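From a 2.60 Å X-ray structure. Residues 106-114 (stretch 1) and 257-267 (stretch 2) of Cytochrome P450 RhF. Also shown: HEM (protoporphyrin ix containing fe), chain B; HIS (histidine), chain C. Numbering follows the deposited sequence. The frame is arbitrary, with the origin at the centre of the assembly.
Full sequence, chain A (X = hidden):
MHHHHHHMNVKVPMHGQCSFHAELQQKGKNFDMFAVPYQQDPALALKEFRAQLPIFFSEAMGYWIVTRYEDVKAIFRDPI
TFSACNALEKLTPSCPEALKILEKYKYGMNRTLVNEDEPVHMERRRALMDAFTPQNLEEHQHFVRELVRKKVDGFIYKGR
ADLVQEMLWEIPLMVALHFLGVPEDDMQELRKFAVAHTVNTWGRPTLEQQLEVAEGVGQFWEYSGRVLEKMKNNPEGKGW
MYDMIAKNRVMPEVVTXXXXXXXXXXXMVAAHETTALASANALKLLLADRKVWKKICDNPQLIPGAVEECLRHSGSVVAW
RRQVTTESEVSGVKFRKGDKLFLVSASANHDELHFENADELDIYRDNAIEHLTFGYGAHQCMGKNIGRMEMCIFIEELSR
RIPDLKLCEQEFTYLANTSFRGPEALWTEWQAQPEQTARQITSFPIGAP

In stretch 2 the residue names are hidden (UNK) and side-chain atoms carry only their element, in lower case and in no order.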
ATOM      1  N   LYS A 106       4.929  12.647 -22.864  1.00104.48           N
ATOM      2  CA  LYS A 106       3.521  12.410 -23.188  1.00100.65           C
ATOM      3  C   LYS A 106       2.865  11.522 -22.135  1.00 92.18           C
ATOM      4  O   LYS A 106       2.231  10.510 -22.436  1.00 97.69           O
ATOM      5  CB  LYS A 106       3.360  11.814 -24.591  1.00100.41           C
ATOM      6  CG  LYS A 106       3.837  12.719 -25.728  1.00105.33           C
ATOM      7  CD  LYS A 106       2.936  13.935 -25.941  1.00112.03           C
ATOM      8  CE  LYS A 106       3.581  14.985 -26.876  1.00115.29           C
ATOM      9  NZ  LYS A 106       3.542  16.386 -26.336  1.00111.76           N
ATOM     10  N   TYR A 107       3.035  11.917 -20.877  1.00 85.90           N
ATOM     11  CA  TYR A 107       2.545  11.127 -19.753  1.00 89.91           C
ATOM     12  C   TYR A 107       1.025  11.055 -19.782  1.00 91.14           C
ATOM     13  O   TYR A 107       0.344  12.078 -19.882  1.00 87.65           O
ATOM     14  CB  TYR A 107       3.038  11.757 -18.451  1.00 90.42           C
ATOM     15  CG  TYR A 107       2.646  11.094 -17.157  1.00 89.19           C
ATOM     16  CD1 TYR A 107       3.282   9.934 -16.717  1.00 98.03           C
ATOM     17  CD2 TYR A 107       1.696  11.678 -16.326  1.00 83.33           C
ATOM     18  CE1 TYR A 107       2.950   9.343 -15.489  1.00 95.19           C
ATOM     19  CE2 TYR A 107       1.353  11.104 -15.110  1.00 85.55           C
ATOM     20  CZ  TYR A 107       1.982   9.941 -14.692  1.00 92.34           C
ATOM     21  OH  TYR A 107       1.630   9.384 -13.477  1.00 94.05           O
ATOM     22  N   GLY A 108       0.491   9.841 -19.697  1.00 87.48           N
ATOM     23  CA  GLY A 108      -0.929   9.676 -19.927  1.00 91.33           C
ATOM     24  C   GLY A 108      -1.617   8.792 -18.917  1.00 91.53           C
ATOM     25  O   GLY A 108      -2.558   8.065 -19.252  1.00102.09           O
ATOM     26  N   MET A 109      -1.164   8.846 -17.676  1.00 86.47           N
ATOM     27  CA  MET A 109      -1.737   7.993 -16.645  1.00 90.39           C
ATOM     28  C   MET A 109      -3.181   8.381 -16.389  1.00 91.55           C
ATOM     29  O   MET A 109      -3.461   9.525 -16.032  1.00 90.38           O
ATOM     30  CB  MET A 109      -0.929   8.123 -15.363  1.00 85.10           C
ATOM     31  CG  MET A 109      -1.553   7.433 -14.204  1.00 85.44           C
ATOM     32  SD  MET A 109      -1.017   5.743 -14.111  1.00 85.92           S
ATOM     33  CE  MET A 109      -2.446   5.060 -13.294  1.00 96.40           C
ATOM     34  N   ASN A 110      -4.113   7.428 -16.559  1.00 92.21           N
ATOM     35  CA  ASN A 110      -5.514   7.670 -16.307  1.00 91.98           C
ATOM     36  C   ASN A 110      -6.023   6.552 -15.409  1.00 95.20           C
ATOM     37  O   ASN A 110      -5.437   6.321 -14.355  1.00105.81           O
ATOM     38  CB  ASN A 110      -6.300   7.832 -17.596  1.00 97.19           C
ATOM     39  CG  ASN A 110      -7.651   8.490 -17.376  1.00108.40           C
ATOM     40  OD1 ASN A 110      -7.826   9.303 -16.465  1.00109.78           O
ATOM     41  ND2 ASN A 110      -8.618   8.135 -18.209  1.00119.94           N
ATOM     42  N   ARG A 111      -7.087   5.863 -15.785  1.00 89.45           N
ATOM     43  CA  ARG A 111      -7.687   4.857 -14.926  1.00 89.06           C
ATOM     44  C   ARG A 111      -7.019   3.494 -15.070  1.00 87.48           C
ATOM     45  O   ARG A 111      -6.710   3.043 -16.178  1.00 91.62           O
ATOM     46  CB  ARG A 111      -9.168   4.724 -15.250  1.00 98.30           C
ATOM     47  CG  ARG A 111      -9.845   6.041 -15.383  1.00104.72           C
ATOM     48  CD  ARG A 111      -9.648   6.855 -14.128  1.00105.38           C
ATOM     49  NE  ARG A 111     -10.871   6.862 -13.346  1.00105.72           N
ATOM     50  CZ  ARG A 111     -11.892   7.669 -13.592  1.00112.12           C
ATOM     51  NH1 ARG A 111     -11.825   8.537 -14.590  1.00112.35           N
ATOM     52  NH2 ARG A 111     -12.976   7.606 -12.837  1.00121.16           N
ATOM     53  N   THR A 112      -6.822   2.836 -13.933  1.00 87.82           N
ATOM     54  CA  THR A 112      -6.391   1.448 -13.890  1.00 86.68           C
ATOM     55  C   THR A 112      -7.536   0.613 -13.348  1.00 78.47           C
ATOM     56  O   THR A 112      -8.637   0.621 -13.906  1.00 84.35           O
ATOM     57  CB  THR A 112      -5.164   1.291 -13.003  1.00 90.09           C
ATOM     58  OG1 THR A 112      -5.462   1.822 -11.701  1.00 85.13           O
ATOM     59  CG2 THR A 112      -3.987   2.042 -13.596  1.00 86.71           C
ATOM     60  N   LEU A 113      -7.294  -0.098 -12.256  1.00 76.00           N
ATOM     61  CA  LEU A 113      -8.363  -0.754 -11.519  1.00 72.80           C
ATOM     62  C   LEU A 113      -8.722  -0.006 -10.248  1.00 73.26           C
ATOM     63  O   LEU A 113      -9.905   0.235  -9.988  1.00 75.86           O
ATOM     64  CB  LEU A 113      -7.969  -2.193 -11.171  1.00 78.88           C
ATOM     65  CG  LEU A 113      -8.126  -3.230 -12.281  1.00 86.38           C
ATOM     66  CD1 LEU A 113      -7.769  -4.610 -11.764  1.00 82.91           C
ATOM     67  CD2 LEU A 113      -9.541  -3.216 -12.821  1.00101.39           C
ATOM     68  N   VAL A 114      -7.717   0.392  -9.462  1.00 74.10           N
ATOM     69  CA  VAL A 114      -7.986   0.868  -8.108  1.00 71.67           C
ATOM     70  C   VAL A 114      -8.683   2.214  -8.146  1.00 70.40           C
ATOM     71  O   VAL A 114      -9.408   2.565  -7.212  1.00 79.66           O
ATOM     72  CB  VAL A 114      -6.682   0.910  -7.276  1.00 69.94           C
ATOM     73  CG1 VAL A 114      -5.798   2.087  -7.690  1.00 59.36           C
ATOM     74  CG2 VAL A 114      -6.986   0.900  -5.756  1.00 66.34           C
ATOM     75  N   UNK A 257      -6.424   0.282 -24.238  1.00105.94           N
ATOM     76  CA  UNK A 257      -4.991   0.432 -24.445  1.00118.18           C
ATOM     77  C   UNK A 257      -4.383   1.375 -23.418  1.00115.26           C
ATOM     78  O   UNK A 257      -3.278   1.125 -22.924  1.00112.23           O
ATOM     79  o   UNK A 257      -3.028   0.646 -27.531  1.00149.45           O
ATOM     80  c   UNK A 257      -4.702   0.920 -25.864  1.00132.89           C
ATOM     81  o   UNK A 257      -2.416   0.303 -25.446  1.00137.99           O
ATOM     82  c   UNK A 257      -3.281   0.603 -26.309  1.00141.94           C
ATOM     83  N   UNK A 258      -5.078   2.465 -23.085  1.00117.28           N
ATOM     84  CA  UNK A 258      -4.577   3.332 -22.023  1.00103.72           C
ATOM     85  C   UNK A 258      -4.566   2.606 -20.692  1.00 94.30           C
ATOM     86  O   UNK A 258      -3.636   2.773 -19.893  1.00 86.30           O
ATOM     87  c   UNK A 258      -5.413   4.595 -21.882  1.00 93.76           C
ATOM     88  o   UNK A 258      -5.478   5.263 -19.569  1.00 98.55           O
ATOM     89  c   UNK A 258      -4.970   5.426 -20.696  1.00 94.79           C
ATOM     90  n   UNK A 258      -4.002   6.300 -20.928  1.00 87.22           N
ATOM     91  N   UNK A 259      -5.606   1.816 -20.421  1.00 99.34           N
ATOM     92  CA  UNK A 259      -5.587   1.027 -19.200  1.00 90.10           C
ATOM     93  C   UNK A 259      -4.358   0.136 -19.167  1.00 86.39           C
ATOM     94  O   UNK A 259      -3.744  -0.043 -18.112  1.00 93.40           O
ATOM     95  c   UNK A 259      -6.854   0.187 -19.058  1.00 80.83           C
ATOM     96  c   UNK A 259      -6.317  -2.195 -18.434  1.00 82.05           C
ATOM     97  o   UNK A 259      -5.938  -3.916 -15.286  1.00 79.09           O
ATOM     98  c   UNK A 259      -6.088  -3.179 -17.523  1.00 80.69           C
ATOM     99  c   UNK A 259      -6.710  -0.619 -16.674  1.00 82.09           C
ATOM    100  c   UNK A 259      -6.174  -2.898 -16.176  1.00 83.27           C
ATOM    101  c   UNK A 259      -6.645  -0.899 -18.038  1.00 87.83           C
ATOM    102  c   UNK A 259      -6.490  -1.612 -15.740  1.00 80.79           C
ATOM    103  N   UNK A 260      -3.977  -0.427 -20.313  1.00 86.16           N
ATOM    104  CA  UNK A 260      -2.786  -1.269 -20.341  1.00 89.82           C
ATOM    105  C   UNK A 260      -1.559  -0.480 -19.921  1.00 86.54           C
ATOM    106  O   UNK A 260      -0.792  -0.916 -19.053  1.00 81.61           O
ATOM    107  c   UNK A 260      -3.024  -3.656 -23.425  1.00108.80           C
ATOM    108  c   UNK A 260      -4.851  -3.024 -21.814  1.00121.31           C
ATOM    109  c   UNK A 260      -3.347  -3.173 -22.012  1.00109.76           C
ATOM    110  c   UNK A 260      -2.597  -1.870 -21.733  1.00 96.56           C
ATOM    111  N   UNK A 261      -1.379   0.701 -20.500  1.00 89.68           N
ATOM    112  CA  UNK A 261      -0.201   1.492 -20.188  1.00 89.19           C
ATOM    113  C   UNK A 261      -0.272   2.038 -18.769  1.00 85.68           C
ATOM    114  O   UNK A 261       0.727   2.010 -18.037  1.00 85.96           O
ATOM    115  c   UNK A 261      -0.066   2.615 -21.211  1.00 95.87           C
ATOM    116  c   UNK A 261       2.293   3.234 -20.330  1.00 93.86           C
ATOM    117  c   UNK A 261       1.279   3.263 -21.226  1.00 95.38           C
ATOM    118  n   UNK A 261       3.300   4.018 -20.833  1.00 93.69           N
ATOM    119  c   UNK A 261       2.920   4.507 -22.001  1.00 93.96           C
ATOM    120  n   UNK A 261       1.703   4.067 -22.263  1.00 95.94           N
ATOM    121  N   UNK A 262      -1.450   2.514 -18.356  1.00 81.28           N
ATOM    122  CA  UNK A 262      -1.600   3.042 -17.004  1.00 81.50           C
ATOM    123  C   UNK A 262      -1.419   1.941 -15.958  1.00 85.12           C
ATOM    124  O   UNK A 262      -0.695   2.123 -14.969  1.00 80.97           O
ATOM    125  o   UNK A 262      -3.067   4.866 -17.729  1.00 84.49           O
ATOM    126  c   UNK A 262      -2.963   3.730 -16.861  1.00 82.75           C
ATOM    127  N   UNK A 263      -2.051   0.780 -16.167  1.00 84.15           N
ATOM    128  CA  UNK A 263      -1.917  -0.299 -15.194  1.00 80.95           C
ATOM    129  C   UNK A 263      -0.479  -0.796 -15.127  1.00 74.92           C
ATOM    130  O   UNK A 263       0.033  -1.079 -14.041  1.00 72.78           O
ATOM    131  c   UNK A 263      -2.885  -1.442 -15.518  1.00 83.27           C
ATOM    132  c   UNK A 263      -2.930  -2.564 -14.461  1.00 88.35           C
ATOM    133  c   UNK A 263      -4.597  -3.240 -12.328  1.00 89.45           C
ATOM    134  s   UNK A 263      -3.446  -1.976 -12.828  1.00 93.32           S
ATOM    135  N   UNK A 264       0.195  -0.895 -16.274  1.00 79.69           N
ATOM    136  CA  UNK A 264       1.599  -1.290 -16.272  1.00 79.33           C
ATOM    137  C   UNK A 264       2.370  -0.506 -15.219  1.00 77.25           C
ATOM    138  O   UNK A 264       2.979  -1.085 -14.315  1.00 77.54           O
ATOM    139  c   UNK A 264       2.300  -2.309 -18.527  1.00108.28           C
ATOM    140  c   UNK A 264       4.864  -3.003 -17.821  1.00101.19           C
ATOM    141  c   UNK A 264       2.221  -1.070 -17.655  1.00 86.93           C
ATOM    142  s   UNK A 264       3.228  -3.688 -17.811  1.00103.41           S
ATOM    143  N   UNK A 265       2.321   0.829 -15.301  1.00 83.17           N
ATOM    144  CA  UNK A 265       3.111   1.650 -14.389  1.00 82.12           C
ATOM    145  C   UNK A 265       2.596   1.574 -12.966  1.00 78.18           C
ATOM    146  O   UNK A 265       3.386   1.438 -12.025  1.00 77.65           O
ATOM    147  s   UNK A 265       4.305   5.614 -14.607  1.00 94.74           S
ATOM    148  c   UNK A 265       2.638   5.982 -14.147  1.00 93.61           C
ATOM    149  c   UNK A 265       4.360   3.823 -14.347  1.00 95.56           C
ATOM    150  c   UNK A 265       3.134   3.103 -14.845  1.00 84.15           C
ATOM    151  N   UNK A 266       1.282   1.658 -12.787  1.00 72.86           N
ATOM    152  CA  UNK A 266       0.738   1.623 -11.439  1.00 71.15           C
ATOM    153  C   UNK A 266       0.996   0.267 -10.780  1.00 80.71           C
ATOM    154  O   UNK A 266       1.462   0.189  -9.633  1.00 72.65           O
ATOM    155  c   UNK A 266      -0.757   1.944 -11.481  1.00 64.41           C
ATOM    156  N   UNK A 267       0.744  -0.821 -11.515  1.00 80.71           N
ATOM    157  CA  UNK A 267       0.849  -2.144 -10.910  1.00 84.84           C
ATOM    158  C   UNK A 267       2.310  -2.503 -10.631  1.00 84.45           C
ATOM    159  O   UNK A 267       2.595  -3.290  -9.718  1.00 75.86           O
ATOM    160  c   UNK A 267      -0.391  -4.330 -10.883  1.00 85.90           C
ATOM    161  c   UNK A 267       1.051  -3.759 -12.872  1.00 65.65           C
ATOM    162  c   UNK A 267      -1.195  -3.826  -9.691  1.00 90.47           C
ATOM    163  c   UNK A 267       0.134  -3.206 -11.779  1.00 76.88           C
TER
HETATM  164  CHA HEM B 500      -6.426  -2.503  -4.178  1.00 58.42           C
HETATM  165  CHB HEM B 500      -3.665  -2.403  -0.171  1.00 64.35           C
HETATM  166  CHC HEM B 500      -0.599  -5.677  -2.084  1.00 58.30           C
HETATM  167  CHD HEM B 500      -3.120  -5.379  -6.227  1.00 62.79           C
HETATM  168  C1A HEM B 500      -5.949  -2.167  -2.930  1.00 59.53           C
HETATM  169  C2A HEM B 500      -6.511  -1.195  -2.008  1.00 65.64           C
HETATM  170  C3A HEM B 500      -5.756  -1.169  -0.916  1.00 61.68           C
HETATM  171  C4A HEM B 500      -4.667  -2.116  -1.085  1.00 66.46           C
HETATM  172  CMA HEM B 500      -6.014  -0.269   0.311  1.00 53.53           C
HETATM  173  CAA HEM B 500      -7.780  -0.343  -2.238  1.00 55.70           C
HETATM  174  CBA HEM B 500      -8.919  -1.042  -1.522  1.00 55.86           C
HETATM  175  CGA HEM B 500     -10.230  -0.342  -1.751  1.00 62.45           C
HETATM  176  O1A HEM B 500     -10.249   0.708  -2.439  1.00 60.68           O
HETATM  177  O2A HEM B 500     -11.256  -0.849  -1.238  1.00 57.16           O
HETATM  178  C1B HEM B 500      -2.661  -3.334  -0.302  1.00 62.66           C
HETATM  179  C2B HEM B 500      -1.766  -3.763   0.756  1.00 67.79           C
HETATM  180  C3B HEM B 500      -0.903  -4.662   0.223  1.00 61.48           C
HETATM  181  C4B HEM B 500      -1.234  -4.832  -1.185  1.00 63.35           C
HETATM  182  CMB HEM B 500      -1.846  -3.231   2.212  1.00 58.42           C
HETATM  183  CAB HEM B 500       0.240  -5.457   0.896  1.00 56.96           C
HETATM  184  CBB HEM B 500       0.457  -5.538   2.208  1.00 56.08           C
HETATM  185  C1C HEM B 500      -1.007  -5.888  -3.383  1.00 64.17           C
HETATM  186  C2C HEM B 500      -0.392  -6.748  -4.379  1.00 67.48           C
HETATM  187  C3C HEM B 500      -1.118  -6.647  -5.516  1.00 70.25           C
HETATM  188  C4C HEM B 500      -2.198  -5.733  -5.275  1.00 64.02           C
HETATM  189  CMC HEM B 500       0.864  -7.608  -4.115  1.00 62.17           C
HETATM  190  CAC HEM B 500      -0.958  -7.318  -6.908  1.00 72.77           C
HETATM  191  CBC HEM B 500       0.045  -8.147  -7.199  1.00 84.17           C
HETATM  192  C1D HEM B 500      -4.213  -4.565  -6.056  1.00 61.68           C
HETATM  193  C2D HEM B 500      -5.183  -4.232  -7.072  1.00 64.83           C
HETATM  194  C3D HEM B 500      -6.101  -3.452  -6.514  1.00 67.66           C
HETATM  195  C4D HEM B 500      -5.748  -3.252  -5.113  1.00 63.41           C
HETATM  196  CMD HEM B 500      -5.172  -4.690  -8.547  1.00 65.40           C
HETATM  197  CAD HEM B 500      -7.308  -2.851  -7.272  1.00 73.07           C
HETATM  198  CBD HEM B 500      -8.513  -3.780  -7.264  1.00 76.93           C
HETATM  199  CGD HEM B 500      -9.754  -2.979  -7.587  1.00 80.31           C
HETATM  200  O1D HEM B 500      -9.628  -1.758  -7.820  1.00 80.11           O
HETATM  201  O2D HEM B 500     -10.876  -3.543  -7.606  1.00 82.50           O
HETATM  202  NA  HEM B 500      -4.820  -2.692  -2.336  1.00 68.45           N
HETATM  203  NB  HEM B 500      -2.307  -4.004  -1.464  1.00 64.09           N
HETATM  204  NC  HEM B 500      -2.104  -5.287  -3.976  1.00 67.64           N
HETATM  205  ND  HEM B 500      -4.591  -3.952  -4.872  1.00 62.99           N
HETATM  206 FE   HEM B 500      -3.435  -4.012  -3.172  1.00 59.25          FE
HETATM  207  N   HIS C 501      -0.463   1.469  -4.671  1.00 91.48           N
HETATM  208  CA  HIS C 501      -1.212   0.830  -3.595  1.00 87.65           C
HETATM  209  C   HIS C 501      -0.582  -0.502  -3.199  1.00 68.61           C
HETATM  210  O   HIS C 501      -1.158  -1.234  -2.382  1.00 90.70           O
HETATM  211  CB  HIS C 501      -2.669   0.621  -4.008  1.00 95.53           C
HETATM  212  CG  HIS C 501      -2.837   0.175  -5.427  1.00 93.53           C
HETATM  213  ND1 HIS C 501      -3.584  -0.931  -5.776  1.00 88.75           N
HETATM  214  CD2 HIS C 501      -2.354   0.683  -6.585  1.00 92.01           C
HETATM  215  CE1 HIS C 501      -3.554  -1.083  -7.089  1.00 88.25           C
HETATM  216  NE2 HIS C 501      -2.815  -0.116  -7.603  1.00 91.70           N
HETATM  217  OXT HIS C 501       0.493  -0.860  -3.682  1.00 85.21           O
HETATM  218  O   HOH W   1      -2.335  -2.185  -4.040  1.00 78.69           O

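Position 257 opens the helical stretch with two side-chain carbons, the second carrying two oxygens. This carboxylate is Asp257; it lies out of reach of stretch 1 and is hydrogen-bonded elsewhere in the structure.

Position 258 again has two carbons, but the second bears one oxygen and one nitrogen, the mark of an amide. The nitrogen lies 2.8 Å from Gly108 O, as a donor should, and the residue is Asn258. Its ND2 hydrogen-bonds to that carbonyl at an angle of 160°, while its OD1 lies 3.3 Å from Asn110 CB.

At 259 one carbon leads to a six-carbon ring with a terminal oxygen. The edge of the ring meets the backbone of stretch 1, one ring carbon lying 3.4 Å from Thr112 C. This is Tyr259, and the carbon is its CE1.

Position 260 has four carbons forked at the second, hence Leu260; its CA-to-CB bond points away from stretch 1, and the side chain makes no contact there. At 261 a single carbon carries a five-membered ring of three carbons and two nitrogens; this is His261, which makes no contact across the interface.

Position 262 has just one carbon and one oxygen, the oxygen 3.0 Å from Asn110 N. The carbon is unbranched, which leaves Ser262. Its OG accepts a hydrogen bond from that nitrogen at a nearly straight 170°. The CA-to-CB bond points toward stretch 1, and the backbones are close here: the CA atoms of Met109 and Ser262 are 5.0 Å apart.

Position 263 holds an unbranched chain of two carbons, a sulfur and a last carbon. The terminal carbon reaches Leu113 CD1 at 3.5 Å and the sulfur lies 3.7 Å from Thr112 CB; this is Met263. At 264 the same unbranched sequence of atoms gives Met264; its CA-to-CB bond points away from stretch 1, and the side chain makes no contact there. Position 265 has two carbons, a sulfur and a last carbon once more. The terminal carbon lies 3.6 Å from Tyr107 OH and 3.7 Å from Met109 SD, and Met265 thus joins those two side chains.

At 266 a lone carbon lies 3.9 Å from Thr112 CG2 and 4.0 Å from Met109 CE; it is the CB of Ala266. Position 267 has four carbons forked at the first, one arm two carbons long: Ile267, beyond contact.

The contact joins an irregular segment to a helix, burying 524 Å² in total. Two hydrogen bonds fix the segment's backbone to side chains one helical turn apart, Asn258 and Ser262, satisfying Gly108 O and Asn110 N where no regular structure pairs them. Around them, Met265 packs against Tyr107 and Met109, while Thr112 and Leu113 pack against Tyr259 and Met263.

Stretch 2 257-267: DNYLHSMMMAI
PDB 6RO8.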